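PDB 6W1G: hydroxyglutarate synthase from Pseudomonas putida, which catalyses the iron(II)-dependent oxidative decarboxylation of 2-oxoadipate to (R)-2-hydroxyglutarate, a step of D-lysine catabolism. Local coordinates for residues Asp10-Phe16 with Ser120-Phe126; Ala115-Gln119 with Ser447-Ser451; Glu61-Leu65 with Pro229-Asp233. All coordinates share one frame; numbering follows the deposited sequence.

Interaction 1: residues Asp10-Phe16 with Ser120-Phe126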
loop_
_atom_site.group_PDB
_atom_site.type_symbol
_atom_site.label_atom_id
_atom_site.label_comp_id
_atom_site.label_asym_id
_atom_site.label_seq_id
_atom_site.Cartn_x
_atom_site.Cartn_y
_atom_site.Cartn_z
ATOM N N ASP A 10 -11.692 10.112 -8.106
ATOM C CA ASP A 10 -11.827 9.206 -6.965
ATOM C C ASP A 10 -12.845 8.107 -7.240
ATOM O O ASP A 10 -12.662 6.954 -6.836
ATOM C CB ASP A 10 -12.272 9.991 -5.721
ATOM C CG ASP A 10 -11.248 11.001 -5.241
ATOM O OD1 ASP A 10 -10.022 10.807 -5.387
ATOM O OD2 ASP A 10 -11.697 12.007 -4.678
ATOM N N SER A 11 -13.925 8.432 -7.949
ATOM C CA SER A 11 -14.932 7.426 -8.279
ATOM C C SER A 11 -14.380 6.408 -9.258
ATOM O O SER A 11 -14.702 5.222 -9.178
ATOM C CB SER A 11 -16.209 8.069 -8.806
ATOM O OG SER A 11 -16.069 8.591 -10.109
ATOM N N ILE A 12 -13.595 6.853 -10.234
ATOM C CA ILE A 12 -12.959 5.917 -11.158
ATOM C C ILE A 12 -12.023 4.975 -10.394
ATOM O O ILE A 12 -12.008 3.762 -10.648
ATOM C CB ILE A 12 -12.183 6.644 -12.271
ATOM C CG1 ILE A 12 -13.082 7.674 -12.975
ATOM C CG2 ILE A 12 -11.682 5.664 -13.304
ATOM C CD1 ILE A 12 -12.374 8.439 -14.112
ATOM N N ARG A 13 -11.237 5.517 -9.447
ATOM C CA ARG A 13 -10.351 4.684 -8.645
ATOM C C ARG A 13 -11.135 3.631 -7.875
ATOM O O ARG A 13 -10.748 2.458 -7.834
ATOM C CB ARG A 13 -9.556 5.566 -7.688
ATOM C CG ARG A 13 -8.528 4.810 -6.905
ATOM C CD ARG A 13 -7.588 5.691 -6.105
ATOM N NE ARG A 13 -8.264 6.470 -5.105
ATOM C CZ ARG A 13 -8.621 7.749 -5.167
ATOM N NH1 ARG A 13 -8.391 8.492 -6.227
ATOM N NH2 ARG A 13 -9.243 8.292 -4.135
ATOM N N ALA A 14 -12.260 4.020 -7.250
ATOM C CA ALA A 14 -13.040 3.022 -6.503
ATOM C C ALA A 14 -13.548 1.938 -7.418
ATOM O O ALA A 14 -13.530 0.742 -7.075
ATOM C CB ALA A 14 -14.197 3.714 -5.785
ATOM N N GLN A 15 -14.028 2.325 -8.604
ATOM C CA GLN A 15 -14.522 1.347 -9.569
ATOM C C GLN A 15 -13.414 0.422 -10.063
ATOM O O GLN A 15 -13.617 -0.797 -10.232
ATOM C CB GLN A 15 -15.162 2.079 -10.736
ATOM C CG GLN A 15 -16.511 2.669 -10.399
ATOM C CD GLN A 15 -17.055 3.553 -11.480
ATOM O OE1 GLN A 15 -16.374 3.856 -12.454
ATOM N NE2 GLN A 15 -18.284 3.992 -11.304
ATOM N N PHE A 16 -12.231 0.979 -10.298
ATOM C CA PHE A 16 -11.102 0.181 -10.744
ATOM C C PHE A 16 -10.673 -0.807 -9.676
ATOM O O PHE A 16 -10.435 -1.989 -9.969
ATOM C CB PHE A 16 -9.938 1.106 -11.126
ATOM C CG PHE A 16 -8.707 0.394 -11.596
ATOM C CD1 PHE A 16 -8.617 -0.109 -12.882
ATOM C CD2 PHE A 16 -7.635 0.213 -10.761
ATOM C CE1 PHE A 16 -7.471 -0.782 -13.319
ATOM C CE2 PHE A 16 -6.513 -0.463 -11.199
ATOM C CZ PHE A 16 -6.436 -0.966 -12.472
ATOM N N SER A 120 -10.080 12.345 -0.483
ATOM C CA SER A 120 -9.942 11.438 -1.622
ATOM C C SER A 120 -9.758 10.004 -1.142
ATOM O O SER A 120 -10.382 9.069 -1.673
ATOM C CB SER A 120 -8.751 11.816 -2.478
ATOM O OG SER A 120 -8.724 13.182 -2.798
ATOM N N LEU A 121 -8.868 9.818 -0.151
ATOM C CA LEU A 121 -8.590 8.508 0.416
ATOM C C LEU A 121 -9.851 7.909 1.006
ATOM O O LEU A 121 -10.029 6.689 0.998
ATOM C CB LEU A 121 -7.480 8.643 1.446
ATOM C CG LEU A 121 -6.133 8.993 0.863
ATOM C CD1 LEU A 121 -5.165 9.596 1.856
ATOM C CD2 LEU A 121 -5.508 7.751 0.245
ATOM N N HIS A 122 -10.716 8.751 1.545
ATOM C CA HIS A 122 -11.967 8.283 2.102
ATOM C C HIS A 122 -12.831 7.646 1.052
ATOM O O HIS A 122 -13.486 6.633 1.302
ATOM C CB HIS A 122 -12.653 9.464 2.758
ATOM C CG HIS A 122 -13.965 9.145 3.365
ATOM N ND1 HIS A 122 -14.078 8.549 4.599
ATOM C CD2 HIS A 122 -15.219 9.286 2.883
ATOM C CE1 HIS A 122 -15.352 8.399 4.886
ATOM N NE2 HIS A 122 -16.068 8.788 3.853
ATOM N N VAL A 123 -12.915 8.271 -0.119
ATOM C CA VAL A 123 -13.690 7.710 -1.227
ATOM C C VAL A 123 -13.055 6.399 -1.715
ATOM O O VAL A 123 -13.764 5.408 -1.954
ATOM C CB VAL A 123 -13.850 8.718 -2.363
ATOM C CG1 VAL A 123 -14.581 8.063 -3.567
ATOM C CG2 VAL A 123 -14.588 9.940 -1.862
ATOM N N SER A 124 -11.741 6.360 -1.835
ATOM C CA SER A 124 -11.034 5.120 -2.131
ATOM C C SER A 124 -9.582 5.233 -1.741
ATOM O O SER A 124 -8.861 6.084 -2.312
ATOM C CB SER A 124 -11.089 4.738 -3.604
ATOM O OG SER A 124 -10.290 3.569 -3.817
ATOM N N PRO A 125 -9.083 4.356 -0.865
ATOM C CA PRO A 125 -7.675 4.390 -0.497
ATOM C C PRO A 125 -6.832 3.414 -1.309
ATOM O O PRO A 125 -5.705 3.075 -0.922
ATOM C CB PRO A 125 -7.697 3.960 0.967
ATOM C CG PRO A 125 -8.777 2.942 0.973
ATOM C CD PRO A 125 -9.863 3.484 0.048
ATOM N N PHE A 126 -7.341 2.981 -2.457
ATOM C CA PHE A 126 -6.596 2.035 -3.292
ATOM C C PHE A 126 -5.222 2.565 -3.627
ATOM O O PHE A 126 -5.071 3.726 -4.030
ATOM C CB PHE A 126 -7.388 1.764 -4.566
ATOM C CG PHE A 126 -6.823 0.721 -5.442
ATOM C CD1 PHE A 126 -6.682 -0.581 -4.989
ATOM C CD2 PHE A 126 -6.467 1.012 -6.748
ATOM C CE1 PHE A 126 -6.184 -1.578 -5.829
ATOM C CE2 PHE A 126 -6.003 0.030 -7.592
ATOM C CZ PHE A 126 -5.857 -1.271 -7.127
HETATM O O HOH W 1 -10.787 14.160 -3.919
#

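Interaction 2: residues Ala115-Gln119 with Ser447-Ser451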
loop_
_atom_site.group_PDB
_atom_site.type_symbol
_atom_site.label_atom_id
_atom_site.label_comp_id
_atom_site.label_asym_id
_atom_site.label_seq_id
_atom_site.Cartn_x
_atom_site.Cartn_y
_atom_site.Cartn_z
ATOM N N ALA A 115 -3.958 8.173 -3.978
ATOM C CA ALA A 115 -4.447 9.512 -3.694
ATOM C C ALA A 115 -3.721 10.027 -2.458
ATOM O O ALA A 115 -3.119 9.297 -1.683
ATOM C CB ALA A 115 -5.932 9.462 -3.479
ATOM N N VAL A 116 -3.786 11.338 -2.280
ATOM C CA VAL A 116 -2.945 12.006 -1.288
ATOM C C VAL A 116 -3.702 12.745 -0.187
ATOM O O VAL A 116 -3.120 13.028 0.875
ATOM C CB VAL A 116 -1.895 12.911 -1.951
ATOM C CG1 VAL A 116 -1.004 12.093 -2.916
ATOM C CG2 VAL A 116 -2.549 14.119 -2.585
ATOM N N HIS A 117 -4.952 13.068 -0.380
ATOM C CA HIS A 117 -5.718 13.909 0.523
ATOM C C HIS A 117 -6.706 12.997 1.238
ATOM O O HIS A 117 -7.298 12.116 0.588
ATOM C CB HIS A 117 -6.433 14.960 -0.289
ATOM C CG HIS A 117 -7.187 15.964 0.479
ATOM N ND1 HIS A 117 -8.368 15.680 1.134
ATOM C CD2 HIS A 117 -7.002 17.301 0.602
ATOM C CE1 HIS A 117 -8.871 16.797 1.623
ATOM N NE2 HIS A 117 -8.063 17.797 1.309
ATOM N N GLU A 118 -6.911 13.227 2.531
ATOM C CA GLU A 118 -7.808 12.381 3.314
ATOM C C GLU A 118 -9.201 12.250 2.745
ATOM O O GLU A 118 -9.811 11.190 2.893
ATOM C CB GLU A 118 -7.888 12.875 4.759
ATOM C CG GLU A 118 -8.344 14.325 4.945
ATOM C CD GLU A 118 -7.253 15.380 4.753
ATOM O OE1 GLU A 118 -6.105 15.056 4.459
ATOM O OE2 GLU A 118 -7.574 16.587 4.859
ATOM N N GLN A 119 -9.751 13.286 2.115
ATOM C CA GLN A 119 -11.099 13.144 1.579
ATOM C C GLN A 119 -11.098 12.236 0.350
ATOM O O GLN A 119 -12.019 11.459 0.143
ATOM C CB GLN A 119 -11.701 14.494 1.229
ATOM C CG GLN A 119 -13.134 14.394 0.644
ATOM C CD GLN A 119 -14.100 13.490 1.442
ATOM O OE1 GLN A 119 -14.123 13.524 2.673
ATOM N NE2 GLN A 119 -14.916 12.687 0.724
ATOM N N SER A 447 -2.246 16.651 6.082
ATOM C CA SER A 447 -3.503 16.086 6.587
ATOM C C SER A 447 -3.753 16.497 8.031
ATOM O O SER A 447 -4.881 16.888 8.411
ATOM C CB SER A 447 -3.484 14.546 6.584
ATOM O OG SER A 447 -3.545 13.917 5.326
ATOM N N GLU A 448 -2.713 16.383 8.872
ATOM C CA GLU A 448 -2.852 16.793 10.261
ATOM C C GLU A 448 -3.224 18.269 10.351
ATOM O O GLU A 448 -4.163 18.651 11.081
ATOM C CB GLU A 448 -1.521 16.492 10.959
ATOM C CG GLU A 448 -1.437 16.868 12.404
ATOM C CD GLU A 448 -0.101 16.439 12.999
ATOM O OE1 GLU A 448 0.915 17.027 12.634
ATOM O OE2 GLU A 448 -0.049 15.467 13.782
ATOM N N ARG A 449 -2.537 19.119 9.597
ATOM C CA ARG A 449 -2.811 20.543 9.632
ATOM C C ARG A 449 -4.224 20.857 9.176
ATOM O O ARG A 449 -4.896 21.709 9.779
ATOM C CB ARG A 449 -1.781 21.267 8.773
ATOM C CG ARG A 449 -1.948 22.754 8.702
ATOM C CD ARG A 449 -0.608 23.491 8.409
ATOM N NE ARG A 449 0.242 22.866 7.426
ATOM C CZ ARG A 449 0.646 23.426 6.286
ATOM N NH1 ARG A 449 0.281 24.660 5.941
ATOM N NH2 ARG A 449 1.421 22.726 5.491
ATOM N N ARG A 450 -4.681 20.231 8.089
ATOM C CA ARG A 450 -6.045 20.494 7.633
ATOM C C ARG A 450 -7.039 20.121 8.716
ATOM O O ARG A 450 -8.049 20.801 8.901
ATOM C CB ARG A 450 -6.335 19.708 6.362
ATOM C CG ARG A 450 -5.651 20.334 5.121
ATOM C CD ARG A 450 -6.227 19.751 3.812
ATOM N NE ARG A 450 -5.801 18.365 3.714
ATOM C CZ ARG A 450 -4.692 17.921 3.081
ATOM N NH1 ARG A 450 -3.909 18.714 2.395
ATOM N NH2 ARG A 450 -4.383 16.687 3.152
ATOM N N SER A 451 -6.788 19.026 9.462
ATOM C CA SER A 451 -7.749 18.654 10.492
ATOM C C SER A 451 -7.808 19.713 11.583
ATOM O O SER A 451 -8.899 20.030 12.092
ATOM C CB SER A 451 -7.452 17.266 11.096
ATOM O OG SER A 451 -6.390 17.260 12.030
HETATM O O HOH W 2 -2.153 15.190 2.274
#

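Interaction 3: residues Glu61-Leu65 with Pro229-Asp233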
loop_
_atom_site.group_PDB
_atom_site.type_symbol
_atom_site.label_atom_id
_atom_site.label_comp_id
_atom_site.label_asym_id
_atom_site.label_seq_id
_atom_site.Cartn_x
_atom_site.Cartn_y
_atom_site.Cartn_z
ATOM N N GLU A 61 -12.694 6.204 8.448
ATOM C CA GLU A 61 -12.194 4.984 7.856
ATOM C C GLU A 61 -13.208 3.850 7.893
ATOM O O GLU A 61 -13.107 2.912 7.075
ATOM C CB GLU A 61 -10.931 4.525 8.591
ATOM C CG GLU A 61 -9.722 5.392 8.351
ATOM C CD GLU A 61 -8.634 4.979 9.321
ATOM O OE1 GLU A 61 -7.969 3.950 9.050
ATOM O OE2 GLU A 61 -8.495 5.675 10.356
ATOM N N ILE A 62 -14.192 3.903 8.812
ATOM C CA ILE A 62 -15.214 2.858 8.833
ATOM C C ILE A 62 -15.883 2.725 7.473
ATOM O O ILE A 62 -16.261 1.632 7.064
ATOM C CB ILE A 62 -16.212 3.133 9.978
ATOM C CG1 ILE A 62 -17.073 1.908 10.292
ATOM C CG2 ILE A 62 -17.040 4.388 9.682
ATOM C CD1 ILE A 62 -17.747 2.003 11.662
ATOM N N GLU A 63 -16.037 3.818 6.742
ATOM C CA GLU A 63 -16.712 3.758 5.452
ATOM C C GLU A 63 -15.833 3.242 4.324
ATOM O O GLU A 63 -16.364 2.786 3.317
ATOM C CB GLU A 63 -17.272 5.141 5.122
ATOM C CG GLU A 63 -18.246 5.639 6.210
ATOM C CD GLU A 63 -18.876 6.987 5.933
ATOM O OE1 GLU A 63 -18.409 7.706 5.027
ATOM O OE2 GLU A 63 -19.848 7.326 6.640
ATOM N N ARG A 64 -14.524 3.304 4.454
ATOM C CA ARG A 64 -13.608 2.872 3.387
ATOM C C ARG A 64 -13.065 1.466 3.629
ATOM O O ARG A 64 -12.502 0.852 2.720
ATOM C CB ARG A 64 -12.443 3.874 3.217
ATOM C CG ARG A 64 -11.296 3.632 4.146
ATOM C CD ARG A 64 -10.223 4.755 4.139
ATOM N NE ARG A 64 -8.940 4.211 4.483
ATOM C CZ ARG A 64 -7.776 4.842 4.426
ATOM N NH1 ARG A 64 -7.721 6.132 4.237
ATOM N NH2 ARG A 64 -6.653 4.156 4.537
ATOM N N LEU A 65 -13.197 0.955 4.854
ATOM C CA LEU A 65 -12.455 -0.233 5.266
ATOM C C LEU A 65 -12.802 -1.466 4.436
ATOM O O LEU A 65 -11.917 -2.242 4.072
ATOM C CB LEU A 65 -12.782 -0.497 6.731
ATOM C CG LEU A 65 -12.226 -1.796 7.307
ATOM C CD1 LEU A 65 -10.727 -1.847 7.276
ATOM C CD2 LEU A 65 -12.780 -1.976 8.713
ATOM N N PRO A 229 -6.050 -7.156 1.009
ATOM C CA PRO A 229 -7.101 -6.489 1.779
ATOM C C PRO A 229 -6.569 -6.051 3.127
ATOM O O PRO A 229 -5.531 -6.512 3.600
ATOM C CB PRO A 229 -8.170 -7.572 1.943
ATOM C CG PRO A 229 -7.411 -8.825 1.968
ATOM C CD PRO A 229 -6.168 -8.634 1.112
ATOM N N ARG A 230 -7.323 -5.158 3.760
ATOM C CA ARG A 230 -6.990 -4.600 5.056
ATOM C C ARG A 230 -7.819 -5.252 6.160
ATOM O O ARG A 230 -9.052 -5.239 6.122
ATOM C CB ARG A 230 -7.241 -3.086 5.081
ATOM C CG ARG A 230 -6.964 -2.466 6.428
ATOM C CD ARG A 230 -7.237 -0.969 6.423
ATOM N NE ARG A 230 -7.083 -0.425 7.746
ATOM C CZ ARG A 230 -7.378 0.823 8.115
ATOM N NH1 ARG A 230 -7.876 1.692 7.234
ATOM N NH2 ARG A 230 -7.186 1.208 9.359
ATOM N N THR A 231 -7.124 -5.845 7.130
ATOM C CA THR A 231 -7.776 -6.335 8.328
ATOM C C THR A 231 -7.481 -5.429 9.506
ATOM O O THR A 231 -6.430 -4.812 9.592
ATOM C CB THR A 231 -7.356 -7.783 8.650
ATOM O OG1 THR A 231 -8.086 -8.282 9.773
ATOM C CG2 THR A 231 -5.895 -7.937 8.960
ATOM N N LEU A 232 -8.420 -5.433 10.459
ATOM C CA LEU A 232 -8.214 -4.743 11.729
ATOM C C LEU A 232 -7.390 -5.558 12.730
ATOM O O LEU A 232 -7.012 -5.040 13.759
ATOM C CB LEU A 232 -9.567 -4.400 12.361
ATOM C CG LEU A 232 -10.421 -3.447 11.537
ATOM C CD1 LEU A 232 -11.761 -3.200 12.236
ATOM C CD2 LEU A 232 -9.710 -2.135 11.247
ATOM N N ASP A 233 -7.105 -6.839 12.475
ATOM C CA ASP A 233 -6.358 -7.641 13.463
ATOM C C ASP A 233 -5.624 -8.776 12.756
ATOM O O ASP A 233 -6.193 -9.833 12.503
ATOM C CB ASP A 233 -7.293 -8.174 14.552
ATOM C CG ASP A 233 -6.532 -8.850 15.667
ATOM O OD1 ASP A 233 -5.343 -9.201 15.502
ATOM O OD2 ASP A 233 -7.130 -9.074 16.758
HETATM O O HOH W 3 -11.179 -4.852 4.460
#

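Interaction 1: residues Asp10-Phe16 with Ser120-Phe126
Arg13 reaches across from helix 9-27 and takes the backbone carbonyl of Ser124, the first non-helical residue after helix 118-123, in a side-on grip. Its NE lies 2.9 Å from Ser124 O and its NH2 also 2.9 Å from Ser124 O; the NH2 bond falls on a lone pair in the carbonyl plane, whereas NE comes from above that plane. A bend at chi3 (62°) turns the guanidinium back along its own helix, where NH1 and NH2 meet Asp10 OD1 end-on in a salt bridge, with NH2 2.9 Å from OD1. NH1 also donates to Met91 O, so the group's rotation is fixed from several directions. This is the tight, polar part. Further along the helix, Phe126 CE2 comes to 3.6 Å from Phe16 CD2, at the edge of the Phe16 ring, with the ring planes at 63°. The other side is looser: Val123, an exposed residue, rests CG1 on Asp10 CB at 3.7 Å. The contact joins helix 9-27 to the turn between helix 118-123 and strand 127-133; Phe126 lies about 6 Å, side chain to side chain, from iron ligand His70 on strand 69-75, while Ile12 and Phe16 pack against helix 176-188.

Interaction 2: residues Ala115-Gln119 with Ser447-Ser451
The N-terminal turn of helix 118-123 meets the long C-terminal helix 440-458 here through a bidentate salt bridge between Glu118 and Arg450. The grip is side-on, one nitrogen to each oxygen: Arg450 NH2 lies 2.7 Å from Glu118 OE1 and Arg450 NE 2.8 Å from Glu118 OE2. Both bonds are nearly straight (N-H...O 173°), both arrive on the syn side, and the carboxylate and guanidinium are close to coplanar. With chi1 at 57°, Glu118 CG sits between its backbone N and carbonyl carbon, and a bend at chi2 turns the carboxylate toward Arg450. In one of the two conformers of Ser447, its OG donates to Glu118 OE1 from the anti side at 2.9 Å, a second bond to that oxygen. One face of the guanidinium is stacked on the His117 ring, with centres 4.0 Å apart and planes at 19°; His117 CD2 lies over its centre. His117 stands at the N-cap, and its ND1 accepts from Gln119 N in a capping bond. Water adds a bridge from Arg450 NH2 to Val116 O. In this surface contact, helix 440-458 lies against strand 359-363, whose Arg360 touches both Glu118 and Ser451, while Val116 packs on strand 94-100.

Interaction 3: residues Glu61-Leu65 with Pro229-Asp233
Arg230 meets Glu61 and Leu65 along an almost fully extended side chain. Its CB points toward the 61-65 segment, and CG, anti to the backbone N, passes 3.9 Å from Leu65 CD1. The next carbon, CD, comes closer, 3.7 Å from Leu65 CD1, and NE still lies beside that methyl, so the leucine flanks the aliphatic shaft. At the tip NH1 and NH2 grip one carboxylate oxygen end-on: NH2 is 2.9 Å from Glu61 OE1 and NH1 likewise 2.9 Å from Glu61 OE1. The oxygen lies in the guanidinium plane, but N-H...O angles of 147° and 144° show two bent bonds converging on it. The other oxygen, Glu61 OE2, is taken by Thr59. Arg64 comes near with its guanidinium turned 78° to that of Arg230, and Glu68 forms salt bridges with both arginines, which probably offsets their like charge in this buried place. On the other branch of the leucine, Leu65 CD2 packs on Leu232 CD1 at 3.9 Å. The contact therefore joins helix 61-64, just before metal-site strand 69-75, to the loop leaving strand 226-229; Arg230 touches Arg298 of strand 288-298, and Asn42 of helix 29-48 bonds the loop.

How the interactions relate
Interactions 1 and 2 share helix 118-123 and have centres about 15 Å apart; Ala115 CB packs against Arg13 and Ser120. Interaction 3 lies about 14 Å from interaction 1 between centres, touching it where Arg64 packs on Pro125 and Glu63 meets His122 in a weak hydrogen bond. Interactions 2 and 3, about 18 Å apart between centres, do not touch. Along the chain the segments run 10-16, 61-65, 115-119, 120-126, 229-233, 447-451, and each pair of contacts alternates. Helices 9-27 and 440-458 thus both contact the 115-126 connection between strands 108-114 and 127-133; strands 69-75 and 226-229 of the same sheet carry metal ligands His70 and His226. Interaction 2 itself is remote from the metal.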